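Local coordinates for scarecrow-like protein 3 (Arabidopsis thaliana, PDB 6KPB), which probably acts as a nuclear transcription factor of the GRAS family in plant development and binds zinc finger proteins of the IDD type, among them JACKDAW, at residues 55-63 with 78-86; 360-371 with 404-412. All coordinates share one frame; numbering follows the deposited sequence.

Contact 1. Residues 55-63 with 78-86; sequences YLIHLLLTC and ALEQLSHLA
L59 and L82 meet at the middle of the contact between helices 49-69 and 72-85, which run nearly antiparallel, their side chains sliding past each other in opposite directions with L59 CB 3.6 Å from L82 CD2. The short axes approach to 9.7 Å and their directions differ by 150°. L59 CD2 lies against Q81 CB, 3.4 Å away, though its exact placement is doubtful. L82 CD2 also takes L56 CD2 and L60 CD2, each at 3.9 Å. With CG beside the backbone N (chi1 -76°), L56 brings CD2 against L85 CB. The two ends of the contact differ: C63 and A78, both small, touch CB to CB at 3.7 Å, whereas Y55, its ring swung beside its own carbonyl carbon (chi1 -171°), lies at the more exposed border, CD2 3.6 Å from L85 CD1 and Q81 OE1 at the ring edge, the amide plane standing nearly upright to the ring. Both segments lie in the predicted leucine repeat I; helix 92-109 closes one side through A97, T101 and I108, helix 360-381 meets L60, and G114 and K117 of the second subunit lie against the outer side of helix 72-85.

Contact 2. Residues 360-371 with 404-412; sequences LMERLLESLYTY and IISCEGFER
The first turns of helix 360-381 run past the last turn of helix 387-406 and the loop after it, the backbones coming nearest at L360 and I405, whose CA atoms are 6.7 Å apart. R363 dominates the contact. Its chain bends at chi3 (-61°), which turns the guanidinium so that NE points at I404 O, a nearly straight bond of 3.0 Å (160°) lying in the guanidinium plane, with a weak second bond from NH2 to the same oxygen. R412 lies flat over one face of this group, centres 3.5 Å apart and planes at 19°. E408 OE2 joins the two: it forms a salt bridge to R363 NH2 at 3.0 Å, its hydrogen bond weak and bent, and another to R412 NH1 at 2.9 Å, and this shared negative charge probably offsets the closeness of two positive groups. R363 NH1 is satisfied by G357 O and R412 NH2 by N356 OD1. An alanine in place of R363 would remove the guanidinium that I404 O and E408 bond, and is likely to leave R412 without its stacking partner. Beyond the polar cluster, I405 CD1 packs against L364 CA at 3.9 Å, and I404 CD1 reaches the edge of the Y371 ring, whose hydroxyl is bonded to E400. The arrangement is a salt-bridge network of two buried, stacked arginines and an exposed glutamate at a helix C-terminal end, joining the predicted PFYRE region to the start of the SAW region of the GRAS domain.

Both contacts are largely buried, yet the centre of contact 1 lies about 28 Å from the centre of the chain and that of contact 2 about 15 Å, on the same side of it. They share no helix, but they touch: L60 and L61 of 55-63 pack on L364, L365, L368 and M361 of 360-371, and helix 92-109 borders both. Their chemistry differs accordingly. Contact 1 joins two helices of the outer bundle by leucines and small residues, with Y55 and Q81 at its more exposed border, whereas contact 2, where a helix end turns into loop, adds charge and a main-chain carbonyl to the apolar packing of I404 and I405. The bound peptide also packs near both, on I57 and on Y369.

Contact 1. Residues 55-63 with 78-86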
loop_
_atom_site.group_PDB
_atom_site.type_symbol
_atom_site.label_atom_id
_atom_site.label_comp_id
_atom_site.label_asym_id
_atom_site.label_seq_id
_atom_site.Cartn_x
_atom_site.Cartn_y
_atom_site.Cartn_z
ATOM N N TYR A 55 19.334 19.539 -15.400
ATOM C CA TYR A 55 18.715 20.357 -14.362
ATOM C C TYR A 55 18.221 19.503 -13.203
ATOM O O TYR A 55 18.256 19.942 -12.048
ATOM C CB TYR A 55 17.568 21.172 -14.960
ATOM C CG TYR A 55 16.995 22.222 -14.037
ATOM C CD1 TYR A 55 17.826 23.030 -13.271
ATOM C CD2 TYR A 55 15.623 22.405 -13.930
ATOM C CE1 TYR A 55 17.305 23.994 -12.425
ATOM C CE2 TYR A 55 15.092 23.365 -13.088
ATOM C CZ TYR A 55 15.937 24.155 -12.338
ATOM O OH TYR A 55 15.410 25.110 -11.499
ATOM N N LEU A 56 17.769 18.279 -13.489
ATOM C CA LEU A 56 17.357 17.370 -12.424
ATOM C C LEU A 56 18.527 17.019 -11.515
ATOM O O LEU A 56 18.361 16.901 -10.296
ATOM C CB LEU A 56 16.746 16.102 -13.023
ATOM C CG LEU A 56 15.322 16.210 -13.570
ATOM C CD1 LEU A 56 14.973 15.002 -14.428
ATOM C CD2 LEU A 56 14.335 16.358 -12.426
ATOM N N ILE A 57 19.718 16.841 -12.093
ATOM C CA ILE A 57 20.900 16.521 -11.296
ATOM C C ILE A 57 21.231 17.672 -10.357
ATOM O O ILE A 57 21.455 17.476 -9.156
ATOM C CB ILE A 57 22.094 16.190 -12.209
ATOM C CG1 ILE A 57 21.659 15.282 -13.357
ATOM C CG2 ILE A 57 23.215 15.544 -11.409
ATOM C CD1 ILE A 57 22.778 14.941 -14.308
ATOM N N HIS A 58 21.273 18.892 -10.898
ATOM C CA HIS A 58 21.528 20.072 -10.079
ATOM C C HIS A 58 20.531 20.172 -8.928
ATOM O O HIS A 58 20.920 20.425 -7.783
ATOM C CB HIS A 58 21.484 21.327 -10.952
ATOM C CG HIS A 58 21.787 22.593 -10.214
ATOM N ND1 HIS A 58 23.042 22.890 -9.726
ATOM C CD2 HIS A 58 20.998 23.643 -9.884
ATOM C CE1 HIS A 58 23.012 24.066 -9.125
ATOM N NE2 HIS A 58 21.783 24.544 -9.206
ATOM N N LEU A 59 19.243 19.957 -9.208
ATOM C CA LEU A 59 18.238 19.990 -8.148
ATOM C C LEU A 59 18.542 18.968 -7.059
ATOM O O LEU A 59 18.406 19.263 -5.866
ATOM C CB LEU A 59 16.848 19.742 -8.735
ATOM C CG LEU A 59 15.964 20.926 -9.133
ATOM C CD1 LEU A 59 15.198 20.625 -10.405
ATOM C CD2 LEU A 59 15.002 21.271 -8.004
ATOM N N LEU A 60 18.962 17.761 -7.449
ATOM C CA LEU A 60 19.231 16.723 -6.460
ATOM C C LEU A 60 20.370 17.130 -5.534
ATOM O O LEU A 60 20.247 17.046 -4.307
ATOM C CB LEU A 60 19.547 15.398 -7.156
ATOM C CG LEU A 60 18.375 14.715 -7.863
ATOM C CD1 LEU A 60 18.831 13.486 -8.636
ATOM C CD2 LEU A 60 17.286 14.347 -6.864
ATOM N N LEU A 61 21.488 17.582 -6.106
ATOM C CA LEU A 61 22.607 18.027 -5.283
ATOM C C LEU A 61 22.242 19.270 -4.482
ATOM O O LEU A 61 22.597 19.383 -3.302
ATOM C CB LEU A 61 23.834 18.293 -6.154
ATOM C CG LEU A 61 24.718 17.103 -6.539
ATOM C CD1 LEU A 61 24.084 16.267 -7.639
ATOM C CD2 LEU A 61 26.093 17.595 -6.958
ATOM N N THR A 62 21.528 20.211 -5.104
ATOM C CA THR A 62 21.129 21.430 -4.405
ATOM C C THR A 62 20.218 21.110 -3.229
ATOM O O THR A 62 20.470 21.540 -2.098
ATOM C CB THR A 62 20.433 22.389 -5.370
ATOM O OG1 THR A 62 21.157 22.440 -6.606
ATOM C CG2 THR A 62 20.366 23.785 -4.769
ATOM N N CYS A 63 19.149 20.350 -3.481
ATOM C CA CYS A 63 18.235 19.964 -2.412
ATOM C C CYS A 63 18.972 19.263 -1.280
ATOM O O CYS A 63 18.743 19.561 -0.103
ATOM C CB CYS A 63 17.131 19.064 -2.966
ATOM S SG CYS A 63 16.037 18.369 -1.709
ATOM N N ALA A 78 13.084 23.288 -3.673
ATOM C CA ALA A 78 13.800 22.382 -4.565
ATOM C C ALA A 78 12.984 21.125 -4.843
ATOM O O ALA A 78 12.993 20.608 -5.966
ATOM C CB ALA A 78 15.158 22.022 -3.965
ATOM N N LEU A 79 12.268 20.624 -3.833
ATOM C CA LEU A 79 11.432 19.444 -4.034
ATOM C C LEU A 79 10.247 19.751 -4.941
ATOM O O LEU A 79 9.815 18.892 -5.718
ATOM C CB LEU A 79 10.950 18.905 -2.686
ATOM C CG LEU A 79 12.007 18.264 -1.784
ATOM C CD1 LEU A 79 11.388 17.793 -0.476
ATOM C CD2 LEU A 79 12.698 17.115 -2.502
ATOM N N GLU A 80 9.706 20.970 -4.850
ATOM C CA GLU A 80 8.606 21.365 -5.726
ATOM C C GLU A 80 9.022 21.305 -7.191
ATOM O O GLU A 80 8.258 20.833 -8.042
ATOM C CB GLU A 80 8.128 22.771 -5.360
ATOM C CG GLU A 80 7.065 23.347 -6.288
ATOM C CD GLU A 80 5.653 23.078 -5.803
ATOM O OE1 GLU A 80 4.807 22.665 -6.623
ATOM O OE2 GLU A 80 5.390 23.282 -4.598
ATOM N N GLN A 81 10.232 21.774 -7.502
ATOM C CA GLN A 81 10.720 21.721 -8.876
ATOM C C GLN A 81 10.912 20.283 -9.340
ATOM O O GLN A 81 10.567 19.939 -10.476
ATOM C CB GLN A 81 12.030 22.498 -8.997
ATOM C CG GLN A 81 11.948 23.947 -8.555
ATOM C CD GLN A 81 12.361 24.907 -9.650
ATOM O OE1 GLN A 81 11.954 24.762 -10.804
ATOM N NE2 GLN A 81 13.177 25.892 -9.299
ATOM N N LEU A 82 11.465 19.431 -8.473
ATOM C CA LEU A 82 11.714 18.043 -8.848
ATOM C C LEU A 82 10.418 17.310 -9.173
ATOM O O LEU A 82 10.388 16.462 -10.071
ATOM C CB LEU A 82 12.462 17.324 -7.725
ATOM C CG LEU A 82 13.950 17.634 -7.565
ATOM C CD1 LEU A 82 14.408 17.332 -6.148
ATOM C CD2 LEU A 82 14.758 16.829 -8.568
ATOM N N SER A 83 9.339 17.627 -8.454
ATOM C CA SER A 83 8.087 16.893 -8.626
ATOM C C SER A 83 7.544 17.033 -10.042
ATOM O O SER A 83 7.073 16.055 -10.634
ATOM C CB SER A 83 7.054 17.372 -7.609
ATOM O OG SER A 83 7.483 17.107 -6.284
ATOM N N HIS A 84 7.604 18.239 -10.607
ATOM C CA HIS A 84 7.042 18.455 -11.934
ATOM C C HIS A 84 7.923 17.886 -13.039
ATOM O O HIS A 84 7.403 17.460 -14.078
ATOM C CB HIS A 84 6.800 19.946 -12.168
ATOM C CG HIS A 84 5.451 20.415 -11.719
ATOM N ND1 HIS A 84 4.345 20.395 -12.541
ATOM C CD2 HIS A 84 5.028 20.912 -10.532
ATOM C CE1 HIS A 84 3.300 20.861 -11.881
ATOM N NE2 HIS A 84 3.687 21.182 -10.660
ATOM N N LEU A 85 9.241 17.864 -12.845
ATOM C CA LEU A 85 10.136 17.361 -13.882
ATOM C C LEU A 85 10.307 15.848 -13.806
ATOM O O LEU A 85 10.240 15.163 -14.830
ATOM C CB LEU A 85 11.499 18.053 -13.789
ATOM C CG LEU A 85 11.538 19.554 -14.073
ATOM C CD1 LEU A 85 12.974 20.021 -14.263
ATOM C CD2 LEU A 85 10.690 19.901 -15.287
ATOM N N ALA A 86 10.527 15.316 -12.607
ATOM C CA ALA A 86 10.730 13.884 -12.452
ATOM C C ALA A 86 9.436 13.123 -12.726
ATOM O O ALA A 86 8.329 13.660 -12.624
ATOM C CB ALA A 86 11.238 13.560 -11.047
#

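Contact 2. Residues 360-371 with 404-412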
loop_
_atom_site.group_PDB
_atom_site.type_symbol
_atom_site.label_atom_id
_atom_site.label_comp_id
_atom_site.label_asym_id
_atom_site.label_seq_id
_atom_site.Cartn_x
_atom_site.Cartn_y
_atom_site.Cartn_z
ATOM N N LEU A 360 25.859 12.412 3.665
ATOM C CA LEU A 360 24.779 12.249 2.698
ATOM C C LEU A 360 25.265 12.535 1.282
ATOM O O LEU A 360 24.952 11.794 0.343
ATOM C CB LEU A 360 23.612 13.169 3.068
ATOM C CG LEU A 360 22.210 12.932 2.491
ATOM C CD1 LEU A 360 22.080 13.405 1.047
ATOM C CD2 LEU A 360 21.831 11.466 2.610
ATOM N N MET A 361 26.036 13.612 1.110
ATOM C CA MET A 361 26.488 13.999 -0.224
ATOM C C MET A 361 27.395 12.938 -0.830
ATOM O O MET A 361 27.363 12.705 -2.045
ATOM C CB MET A 361 27.206 15.347 -0.162
ATOM C CG MET A 361 27.497 15.953 -1.523
ATOM S SD MET A 361 25.994 16.267 -2.469
ATOM C CE MET A 361 25.126 17.369 -1.357
ATOM N N GLU A 362 28.213 12.289 -0.000
ATOM C CA GLU A 362 29.051 11.191 -0.474
ATOM C C GLU A 362 28.202 10.083 -1.082
ATOM O O GLU A 362 28.382 9.706 -2.245
ATOM C CB GLU A 362 29.895 10.641 0.676
ATOM C CG GLU A 362 31.087 11.492 1.067
ATOM C CD GLU A 362 31.776 10.969 2.312
ATOM O OE1 GLU A 362 31.087 10.357 3.157
ATOM O OE2 GLU A 362 33.002 11.161 2.446
ATOM N N ARG A 363 27.262 9.549 -0.299
ATOM C CA ARG A 363 26.441 8.441 -0.769
ATOM C C ARG A 363 25.551 8.854 -1.934
ATOM O O ARG A 363 25.287 8.040 -2.824
ATOM C CB ARG A 363 25.599 7.892 0.381
ATOM C CG ARG A 363 26.414 7.570 1.622
ATOM C CD ARG A 363 25.657 6.667 2.577
ATOM N NE ARG A 363 24.417 7.272 3.050
ATOM C CZ ARG A 363 24.348 8.161 4.037
ATOM N NH1 ARG A 363 25.453 8.556 4.656
ATOM N NH2 ARG A 363 23.173 8.653 4.405
ATOM N N LEU A 364 25.092 10.107 -1.953
ATOM C CA LEU A 364 24.258 10.564 -3.059
ATOM C C LEU A 364 25.041 10.606 -4.365
ATOM O O LEU A 364 24.525 10.208 -5.415
ATOM C CB LEU A 364 23.672 11.939 -2.746
ATOM C CG LEU A 364 22.876 12.578 -3.885
ATOM C CD1 LEU A 364 21.717 11.684 -4.288
ATOM C CD2 LEU A 364 22.376 13.954 -3.494
ATOM N N LEU A 365 26.288 11.080 -4.320
ATOM C CA LEU A 365 27.082 11.188 -5.540
ATOM C C LEU A 365 27.344 9.818 -6.152
ATOM O O LEU A 365 27.127 9.609 -7.351
ATOM C CB LEU A 365 28.399 11.909 -5.250
ATOM C CG LEU A 365 28.309 13.432 -5.145
ATOM C CD1 LEU A 365 29.675 14.038 -4.870
ATOM C CD2 LEU A 365 27.707 14.014 -6.416
ATOM N N GLU A 366 27.805 8.865 -5.340
ATOM C CA GLU A 366 28.143 7.548 -5.869
ATOM C C GLU A 366 26.897 6.776 -6.286
ATOM O O GLU A 366 26.862 6.174 -7.365
ATOM C CB GLU A 366 28.953 6.759 -4.838
ATOM C CG GLU A 366 30.438 7.073 -4.867
ATOM C CD GLU A 366 31.053 6.829 -6.232
ATOM O OE1 GLU A 366 31.040 5.667 -6.693
ATOM O OE2 GLU A 366 31.536 7.800 -6.850
ATOM N N SER A 367 25.860 6.780 -5.441
ATOM C CA SER A 367 24.651 6.028 -5.766
ATOM C C SER A 367 23.981 6.558 -7.027
ATOM O O SER A 367 23.351 5.789 -7.762
ATOM C CB SER A 367 23.673 6.060 -4.592
ATOM O OG SER A 367 23.307 7.391 -4.269
ATOM N N LEU A 368 24.102 7.861 -7.293
ATOM C CA LEU A 368 23.573 8.405 -8.540
ATOM C C LEU A 368 24.241 7.756 -9.745
ATOM O O LEU A 368 23.573 7.418 -10.727
ATOM C CB LEU A 368 23.755 9.922 -8.578
ATOM C CG LEU A 368 22.637 10.771 -7.966
ATOM C CD1 LEU A 368 22.990 12.249 -8.023
ATOM C CD2 LEU A 368 21.320 10.504 -8.678
ATOM N N TYR A 369 25.560 7.558 -9.680
ATOM C CA TYR A 369 26.269 6.934 -10.792
ATOM C C TYR A 369 25.930 5.454 -10.911
ATOM O O TYR A 369 25.757 4.940 -12.023
ATOM C CB TYR A 369 27.776 7.128 -10.633
ATOM C CG TYR A 369 28.268 8.489 -11.068
ATOM C CD1 TYR A 369 28.653 8.721 -12.382
ATOM C CD2 TYR A 369 28.346 9.541 -10.168
ATOM C CE1 TYR A 369 29.104 9.964 -12.785
ATOM C CE2 TYR A 369 28.795 10.788 -10.560
ATOM C CZ TYR A 369 29.172 10.994 -11.871
ATOM O OH TYR A 369 29.620 12.233 -12.265
ATOM N N THR A 370 25.832 4.752 -9.779
ATOM C CA THR A 370 25.557 3.319 -9.819
ATOM C C THR A 370 24.181 3.039 -10.406
ATOM O O THR A 370 24.042 2.241 -11.341
ATOM C CB THR A 370 25.671 2.718 -8.415
ATOM O OG1 THR A 370 27.001 2.905 -7.915
ATOM C CG2 THR A 370 25.352 1.230 -8.446
ATOM N N TYR A 371 23.148 3.694 -9.876
ATOM C CA TYR A 371 21.791 3.410 -10.323
ATOM C C TYR A 371 21.464 4.055 -11.662
ATOM O O TYR A 371 20.518 3.618 -12.324
ATOM C CB TYR A 371 20.790 3.843 -9.252
ATOM C CG TYR A 371 20.851 2.957 -8.031
ATOM C CD1 TYR A 371 20.158 1.753 -7.988
ATOM C CD2 TYR A 371 21.630 3.302 -6.936
ATOM C CE1 TYR A 371 20.224 0.929 -6.880
ATOM C CE2 TYR A 371 21.702 2.485 -5.823
ATOM C CZ TYR A 371 20.998 1.300 -5.802
ATOM O OH TYR A 371 21.068 0.484 -4.696
ATOM N N ILE A 404 19.402 3.974 1.289
ATOM C CA ILE A 404 20.735 4.571 1.298
ATOM C C ILE A 404 20.671 6.052 1.654
ATOM O O ILE A 404 21.566 6.575 2.329
ATOM C CB ILE A 404 21.418 4.348 -0.066
ATOM C CG1 ILE A 404 21.719 2.863 -0.282
ATOM C CG2 ILE A 404 22.694 5.168 -0.178
ATOM C CD1 ILE A 404 22.126 2.527 -1.700
ATOM N N ILE A 405 19.617 6.747 1.237
ATOM C CA ILE A 405 19.574 8.202 1.301
ATOM C C ILE A 405 18.837 8.699 2.539
ATOM O O ILE A 405 19.238 9.696 3.141
ATOM C CB ILE A 405 18.944 8.766 0.010
ATOM C CG1 ILE A 405 19.805 8.407 -1.203
ATOM C CG2 ILE A 405 18.770 10.274 0.104
ATOM C CD1 ILE A 405 21.194 9.007 -1.165
ATOM N N SER A 406 17.766 8.018 2.945
ATOM C CA SER A 406 16.887 8.533 3.987
ATOM C C SER A 406 17.056 7.851 5.340
ATOM O O SER A 406 16.433 8.289 6.311
ATOM C CB SER A 406 15.425 8.420 3.544
ATOM O OG SER A 406 14.990 7.072 3.558
ATOM N N CYS A 407 17.871 6.805 5.440
ATOM C CA CYS A 407 18.018 6.066 6.686
ATOM C C CYS A 407 19.410 6.256 7.277
ATOM O O CYS A 407 20.364 6.621 6.584
ATOM C CB CYS A 407 17.741 4.574 6.477
ATOM S SG CYS A 407 16.007 4.184 6.144
ATOM N N GLU A 408 19.511 6.000 8.582
ATOM C CA GLU A 408 20.763 6.115 9.314
ATOM C C GLU A 408 20.823 5.043 10.393
ATOM O O GLU A 408 19.828 4.381 10.704
ATOM C CB GLU A 408 20.931 7.506 9.942
ATOM C CG GLU A 408 21.386 8.584 8.970
ATOM C CD GLU A 408 22.780 8.331 8.424
ATOM O OE1 GLU A 408 23.540 7.558 9.045
ATOM O OE2 GLU A 408 23.117 8.906 7.368
ATOM N N GLY A 409 22.014 4.881 10.967
ATOM C CA GLY A 409 22.203 3.922 12.044
ATOM C C GLY A 409 21.918 2.505 11.589
ATOM O O GLY A 409 22.230 2.113 10.459
ATOM N N PHE A 410 21.311 1.720 12.484
ATOM C CA PHE A 410 20.936 0.352 12.150
ATOM C C PHE A 410 19.861 0.289 11.073
ATOM O O PHE A 410 19.762 -0.723 10.371
ATOM C CB PHE A 410 20.456 -0.381 13.405
ATOM N N GLU A 411 19.056 1.344 10.924
ATOM C CA GLU A 411 17.980 1.336 9.939
ATOM C C GLU A 411 18.497 1.312 8.507
ATOM O O GLU A 411 17.748 0.934 7.601
ATOM C CB GLU A 411 17.072 2.551 10.138
ATOM N N ARG A 412 19.749 1.706 8.279
ATOM C CA ARG A 412 20.333 1.709 6.939
ATOM C C ARG A 412 21.044 0.378 6.728
ATOM O O ARG A 412 22.182 0.192 7.166
ATOM C CB ARG A 412 21.283 2.888 6.767
ATOM C CG ARG A 412 21.638 3.188 5.318
ATOM C CD ARG A 412 22.366 4.514 5.198
ATOM N NE ARG A 412 23.813 4.363 5.318
ATOM C CZ ARG A 412 24.606 5.245 5.919
ATOM N NH1 ARG A 412 24.088 6.332 6.472
ATOM N NH2 ARG A 412 25.913 5.035 5.978
#